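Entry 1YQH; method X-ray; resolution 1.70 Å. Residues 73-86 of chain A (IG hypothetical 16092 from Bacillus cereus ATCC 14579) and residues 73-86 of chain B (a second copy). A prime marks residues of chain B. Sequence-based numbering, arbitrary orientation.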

# COMPACT_ATOMS: atom_id res chain seq x y z
N ALA A 73 17.87 10.58 -6.92
CA ALA A 73 16.74 9.89 -7.55
C ALA A 73 16.05 10.80 -8.55
O ALA A 73 15.80 11.98 -8.27
N GLU A 74 15.74 10.25 -9.73
CA GLU A 74 14.97 10.96 -10.73
C GLU A 74 13.47 10.89 -10.39
O GLU A 74 12.72 11.82 -10.72
N GLU A 75 13.05 9.81 -9.74
CA GLU A 75 11.67 9.69 -9.30
C GLU A 75 11.57 8.76 -8.11
O GLU A 75 12.50 8.00 -7.82
N VAL A 76 10.44 8.81 -7.42
CA VAL A 76 10.25 8.00 -6.22
C VAL A 76 8.82 7.53 -6.20
O VAL A 76 7.91 8.31 -6.50
N ILE A 77 8.62 6.26 -5.85
CA ILE A 77 7.27 5.77 -5.56
C ILE A 77 7.17 5.67 -4.04
O ILE A 77 7.94 4.93 -3.40
N THR A 78 6.25 6.44 -3.47
CA THR A 78 6.14 6.55 -2.02
C THR A 78 4.82 5.92 -1.58
O THR A 78 3.77 6.26 -2.12
N SER A 79 4.88 5.02 -0.60
CA SER A 79 3.69 4.35 -0.09
C SER A 79 3.49 4.79 1.36
O SER A 79 4.46 4.94 2.10
N ILE A 80 2.24 5.00 1.75
CA ILE A 80 1.91 5.45 3.09
C ILE A 80 0.69 4.67 3.55
O ILE A 80 -0.22 4.42 2.76
N LYS A 81 0.70 4.25 4.82
CA LYS A 81 -0.51 3.73 5.43
C LYS A 81 -0.72 4.47 6.76
O LYS A 81 0.22 4.60 7.55
N ILE A 82 -1.93 4.96 6.97
CA ILE A 82 -2.23 5.75 8.17
C ILE A 82 -3.33 5.06 8.96
O ILE A 82 -4.36 4.70 8.38
N HIS A 83 -3.12 4.92 10.27
CA HIS A 83 -4.20 4.52 11.18
C HIS A 83 -4.67 5.79 11.88
O HIS A 83 -3.97 6.37 12.71
N TYR A 84 -5.88 6.22 11.51
CA TYR A 84 -6.42 7.50 11.93
C TYR A 84 -7.59 7.24 12.88
O TYR A 84 -8.59 6.62 12.50
N ARG A 85 -7.46 7.69 14.12
CA ARG A 85 -8.50 7.55 15.13
C ARG A 85 -8.46 8.82 15.97
O ARG A 85 -7.95 8.80 17.09
N PRO A 86 -8.95 9.94 15.40
CA PRO A 86 -8.76 11.27 16.00
C PRO A 86 -9.40 11.46 17.37
O PRO A 86 -8.99 12.36 18.12
N ALA B 73 -17.46 7.08 11.15
CA ALA B 73 -16.37 6.13 11.38
C ALA B 73 -15.64 6.45 12.69
O ALA B 73 -15.35 7.62 12.97
N GLU B 74 -15.38 5.42 13.48
CA GLU B 74 -14.58 5.56 14.69
C GLU B 74 -13.09 5.59 14.34
O GLU B 74 -12.29 6.23 15.04
N GLU B 75 -12.71 4.91 13.26
CA GLU B 75 -11.32 4.93 12.80
C GLU B 75 -11.26 4.64 11.32
O GLU B 75 -12.21 4.14 10.73
N VAL B 76 -10.12 4.95 10.71
CA VAL B 76 -9.95 4.76 9.28
C VAL B 76 -8.54 4.29 9.03
O VAL B 76 -7.61 4.81 9.64
N ILE B 77 -8.39 3.31 8.14
CA ILE B 77 -7.07 2.94 7.65
C ILE B 77 -6.96 3.54 6.25
O ILE B 77 -7.75 3.20 5.35
N THR B 78 -6.00 4.44 6.08
CA THR B 78 -5.87 5.19 4.83
C THR B 78 -4.57 4.77 4.14
O THR B 78 -3.52 4.78 4.76
N SER B 79 -4.66 4.41 2.86
CA SER B 79 -3.49 4.00 2.09
C SER B 79 -3.26 5.04 1.00
O SER B 79 -4.21 5.55 0.41
N ILE B 80 -2.00 5.34 0.73
CA ILE B 80 -1.64 6.34 -0.27
C ILE B 80 -0.45 5.80 -1.05
O ILE B 80 0.45 5.18 -0.46
N LYS B 81 -0.46 6.00 -2.36
CA LYS B 81 0.74 5.76 -3.16
C LYS B 81 0.99 7.01 -4.01
O LYS B 81 0.07 7.52 -4.65
N ILE B 82 2.22 7.49 -3.99
CA ILE B 82 2.57 8.72 -4.70
C ILE B 82 3.65 8.42 -5.73
O ILE B 82 4.65 7.79 -5.39
N HIS B 83 3.44 8.89 -6.96
CA HIS B 83 4.51 8.91 -7.96
C HIS B 83 5.05 10.32 -8.02
O HIS B 83 4.38 11.25 -8.49
N TYR B 84 6.27 10.49 -7.51
CA TYR B 84 6.87 11.79 -7.31
C TYR B 84 8.04 11.94 -8.28
O TYR B 84 9.00 11.18 -8.23
N ARG B 85 7.94 12.92 -9.18
CA ARG B 85 8.99 13.20 -10.16
C ARG B 85 9.01 14.72 -10.33
O ARG B 85 8.51 15.23 -11.34
N PRO B 86 9.54 15.43 -9.33
CA PRO B 86 9.42 16.89 -9.26
C PRO B 86 10.08 17.65 -10.40
O PRO B 86 9.72 18.81 -10.65

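The two copies, related by an exact two-fold axis, pair strands that run to Tyr84 at 167° between N-to-C directions, centred on Ile80 opposite Ile80′. Each contact therefore recurs with the chains exchanged. Because adjacent residues of a strand alternate sides, Ile77, Ser79, Lys81 and His83 share one face of the sheet, and Val76, Thr78, Ile80, Ile82 and Tyr84 the other.

Ala73 is out of reach; Glu74 points sideways and its end leads away. Glu75 points toward chain B with chi1 p and chi2 t, which lets OE1 accept from three donors on two residues: it lies 2.9 Å from His83′ NE2, with an N-H...O angle of 166°, and 2.8 Å from Arg85′ NH2, a salt bridge. Arg85′ NE also donates to Glu75 OE1 at 2.9 Å, at the guanidinium edge.

Val76 (t) meets Tyr84′ through CB atoms 4.5 Å apart. Ile77 (m, m) brings CD1 over one face of His83′, 3.6 Å from the ring centroid and 13° off the normal, a CH-pi contact. That ring receives a methyl on a face while its edge serves Glu75. Thr78 (m) lies beside Ile82′, Thr78 CB 4.3 Å from Ile82′ CB; its OG1 is satisfied elsewhere. Ser79 (m) accepts a hydrogen bond at OG from Lys81′ NZ, 2.8 Å away.

At the two-fold, Ile80 (m, t) packs on its own copy, CB to CB′ 4.0 Å, and its CD1 reaches Ile82′ CD1 at 4.1 Å. Lys81 (t, t, m, m) curls so that NZ reaches Ser79′ OG at 2.8 Å. Ile82 (m, t) returns the methyl contact, CD1 to Ile80′ CD1 at 4.1 Å. His83 (chi1 t) gives NE2 to Glu75′ OE1 at 2.9 Å. The end of Tyr84 (t) leads away, though its CB lies 4.5 Å from Val76′ CB. Arg85 (t, t, m) reaches Glu75′ OE1 with NH2 at 2.8 Å.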

# COMPACT_ATOMS: atom_id res chain seq x y z
CB ALA A 73 15.73 9.38 -6.49
CB GLU A 74 15.26 10.39 -12.12
CG GLU A 74 16.60 10.91 -12.74
CD GLU A 74 17.88 10.33 -12.09
OE1 GLU A 74 18.85 11.11 -11.89
OE2 GLU A 74 17.94 9.12 -11.81
CB GLU A 75 10.75 9.22 -10.44
CG GLU A 75 11.08 7.83 -10.99
CD GLU A 75 10.20 7.41 -12.17
OE1 GLU A 75 9.54 8.27 -12.80
OE2 GLU A 75 10.18 6.19 -12.49
CB VAL A 76 10.48 8.84 -4.92
CG1 VAL A 76 10.36 7.94 -3.69
CG2 VAL A 76 11.83 9.57 -4.95
CB ILE A 77 7.00 4.39 -6.20
CG1 ILE A 77 7.25 4.41 -7.72
CG2 ILE A 77 5.57 3.90 -5.86
CD1 ILE A 77 6.36 5.38 -8.53
CB THR A 78 6.27 8.03 -1.58
OG1 THR A 78 7.52 8.57 -2.03
CG2 THR A 78 6.16 8.20 -0.04
CB SER A 79 3.85 2.83 -0.13
OG SER A 79 4.13 2.35 -1.44
CB ILE A 80 1.57 6.98 3.14
CG1 ILE A 80 2.71 7.82 2.55
CG2 ILE A 80 1.27 7.42 4.58
CD1 ILE A 80 2.36 9.28 2.25
CB LYS A 81 -0.40 2.24 5.69
CG LYS A 81 -1.74 1.54 5.82
CD LYS A 81 -1.60 0.02 5.81
CE LYS A 81 -1.47 -0.56 4.39
NZ LYS A 81 -2.75 -0.57 3.61
CB ILE A 82 -2.70 7.20 7.84
CG1 ILE A 82 -1.73 7.89 6.88
CG2 ILE A 82 -2.89 8.03 9.12
CD1 ILE A 82 -2.24 9.22 6.32
CB HIS A 83 -3.72 3.49 12.22
CG HIS A 83 -4.84 2.82 12.95
ND1 HIS A 83 -4.74 1.54 13.46
CD2 HIS A 83 -6.09 3.25 13.25
CE1 HIS A 83 -5.88 1.22 14.05
NE2 HIS A 83 -6.71 2.23 13.93
CB TYR A 84 -6.88 8.25 10.67
CG TYR A 84 -7.36 9.66 10.90
CD1 TYR A 84 -6.51 10.64 11.42
CD2 TYR A 84 -8.67 10.02 10.57
CE1 TYR A 84 -6.95 11.94 11.63
CE2 TYR A 84 -9.13 11.33 10.78
CZ TYR A 84 -8.25 12.28 11.30
OH TYR A 84 -8.68 13.58 11.50
CB ARG A 85 -8.25 6.32 16.00
CG ARG A 85 -9.37 6.00 17.00
CD ARG A 85 -8.86 5.03 18.05
NE ARG A 85 -8.63 3.69 17.51
CZ ARG A 85 -7.71 2.84 17.96
NH1 ARG A 85 -6.90 3.17 18.97
NH2 ARG A 85 -7.61 1.63 17.42
CB PRO A 86 -9.36 12.22 14.95
CG PRO A 86 -10.36 11.37 14.21
CD PRO A 86 -9.70 10.02 14.13
CB ALA B 73 -15.37 6.11 10.20
CB GLU B 74 -14.92 4.44 15.67
CG GLU B 74 -16.23 4.68 16.47
CD GLU B 74 -17.54 4.52 15.65
OE1 GLU B 74 -18.47 5.34 15.83
OE2 GLU B 74 -17.64 3.57 14.85
CB GLU B 75 -10.44 3.96 13.60
CG GLU B 75 -10.84 2.48 13.46
CD GLU B 75 -9.99 1.53 14.31
OE1 GLU B 75 -9.30 1.99 15.26
OE2 GLU B 75 -10.03 0.31 14.05
CB VAL B 76 -10.13 6.10 8.50
CG1 VAL B 76 -10.04 5.86 6.99
CG2 VAL B 76 -11.44 6.80 8.87
CB ILE B 77 -6.86 1.41 7.59
CG1 ILE B 77 -7.13 0.75 8.95
CG2 ILE B 77 -5.45 1.06 7.05
CD1 ILE B 77 -6.20 1.21 10.11
CB THR B 78 -5.92 6.72 5.11
OG1 THR B 78 -7.16 7.04 5.77
CG2 THR B 78 -5.79 7.55 3.82
CB SER B 79 -3.72 2.63 1.44
OG SER B 79 -4.03 1.63 2.39
CB ILE B 80 -1.23 7.71 0.38
CG1 ILE B 80 -2.34 8.24 1.30
CG2 ILE B 80 -0.89 8.74 -0.71
CD1 ILE B 80 -1.92 9.39 2.22
CB LYS B 81 0.55 4.55 -4.06
CG LYS B 81 1.87 3.93 -4.51
CD LYS B 81 1.66 2.58 -5.19
CE LYS B 81 1.49 1.42 -4.19
NZ LYS B 81 2.76 1.00 -3.51
CB ILE B 82 3.10 9.84 -3.76
CG1 ILE B 82 2.15 10.07 -2.58
CG2 ILE B 82 3.34 11.16 -4.53
CD1 ILE B 82 2.72 10.97 -1.49
CB HIS B 83 3.99 8.48 -9.35
CG HIS B 83 5.10 8.16 -10.32
ND1 HIS B 83 4.94 7.26 -11.35
CD2 HIS B 83 6.37 8.62 -10.40
CE1 HIS B 83 6.07 7.19 -12.04
NE2 HIS B 83 6.95 8.00 -11.48
CB TYR B 84 7.35 11.88 -5.85
CG TYR B 84 7.90 13.21 -5.42
CD1 TYR B 84 7.09 14.36 -5.44
CD2 TYR B 84 9.22 13.33 -4.98
CE1 TYR B 84 7.60 15.59 -5.04
CE2 TYR B 84 9.73 14.57 -4.58
CZ TYR B 84 8.91 15.68 -4.60
OH TYR B 84 9.40 16.91 -4.20
CB ARG B 85 8.69 12.51 -11.49
CG ARG B 85 9.80 12.62 -12.54
CD ARG B 85 9.26 12.26 -13.91
NE ARG B 85 8.96 10.83 -14.03
CZ ARG B 85 8.01 10.32 -14.81
NH1 ARG B 85 7.23 11.11 -15.55
NH2 ARG B 85 7.85 9.00 -14.87
CB PRO B 86 10.05 17.23 -7.90
CG PRO B 86 11.00 16.10 -7.63
CD PRO B 86 10.28 14.89 -8.17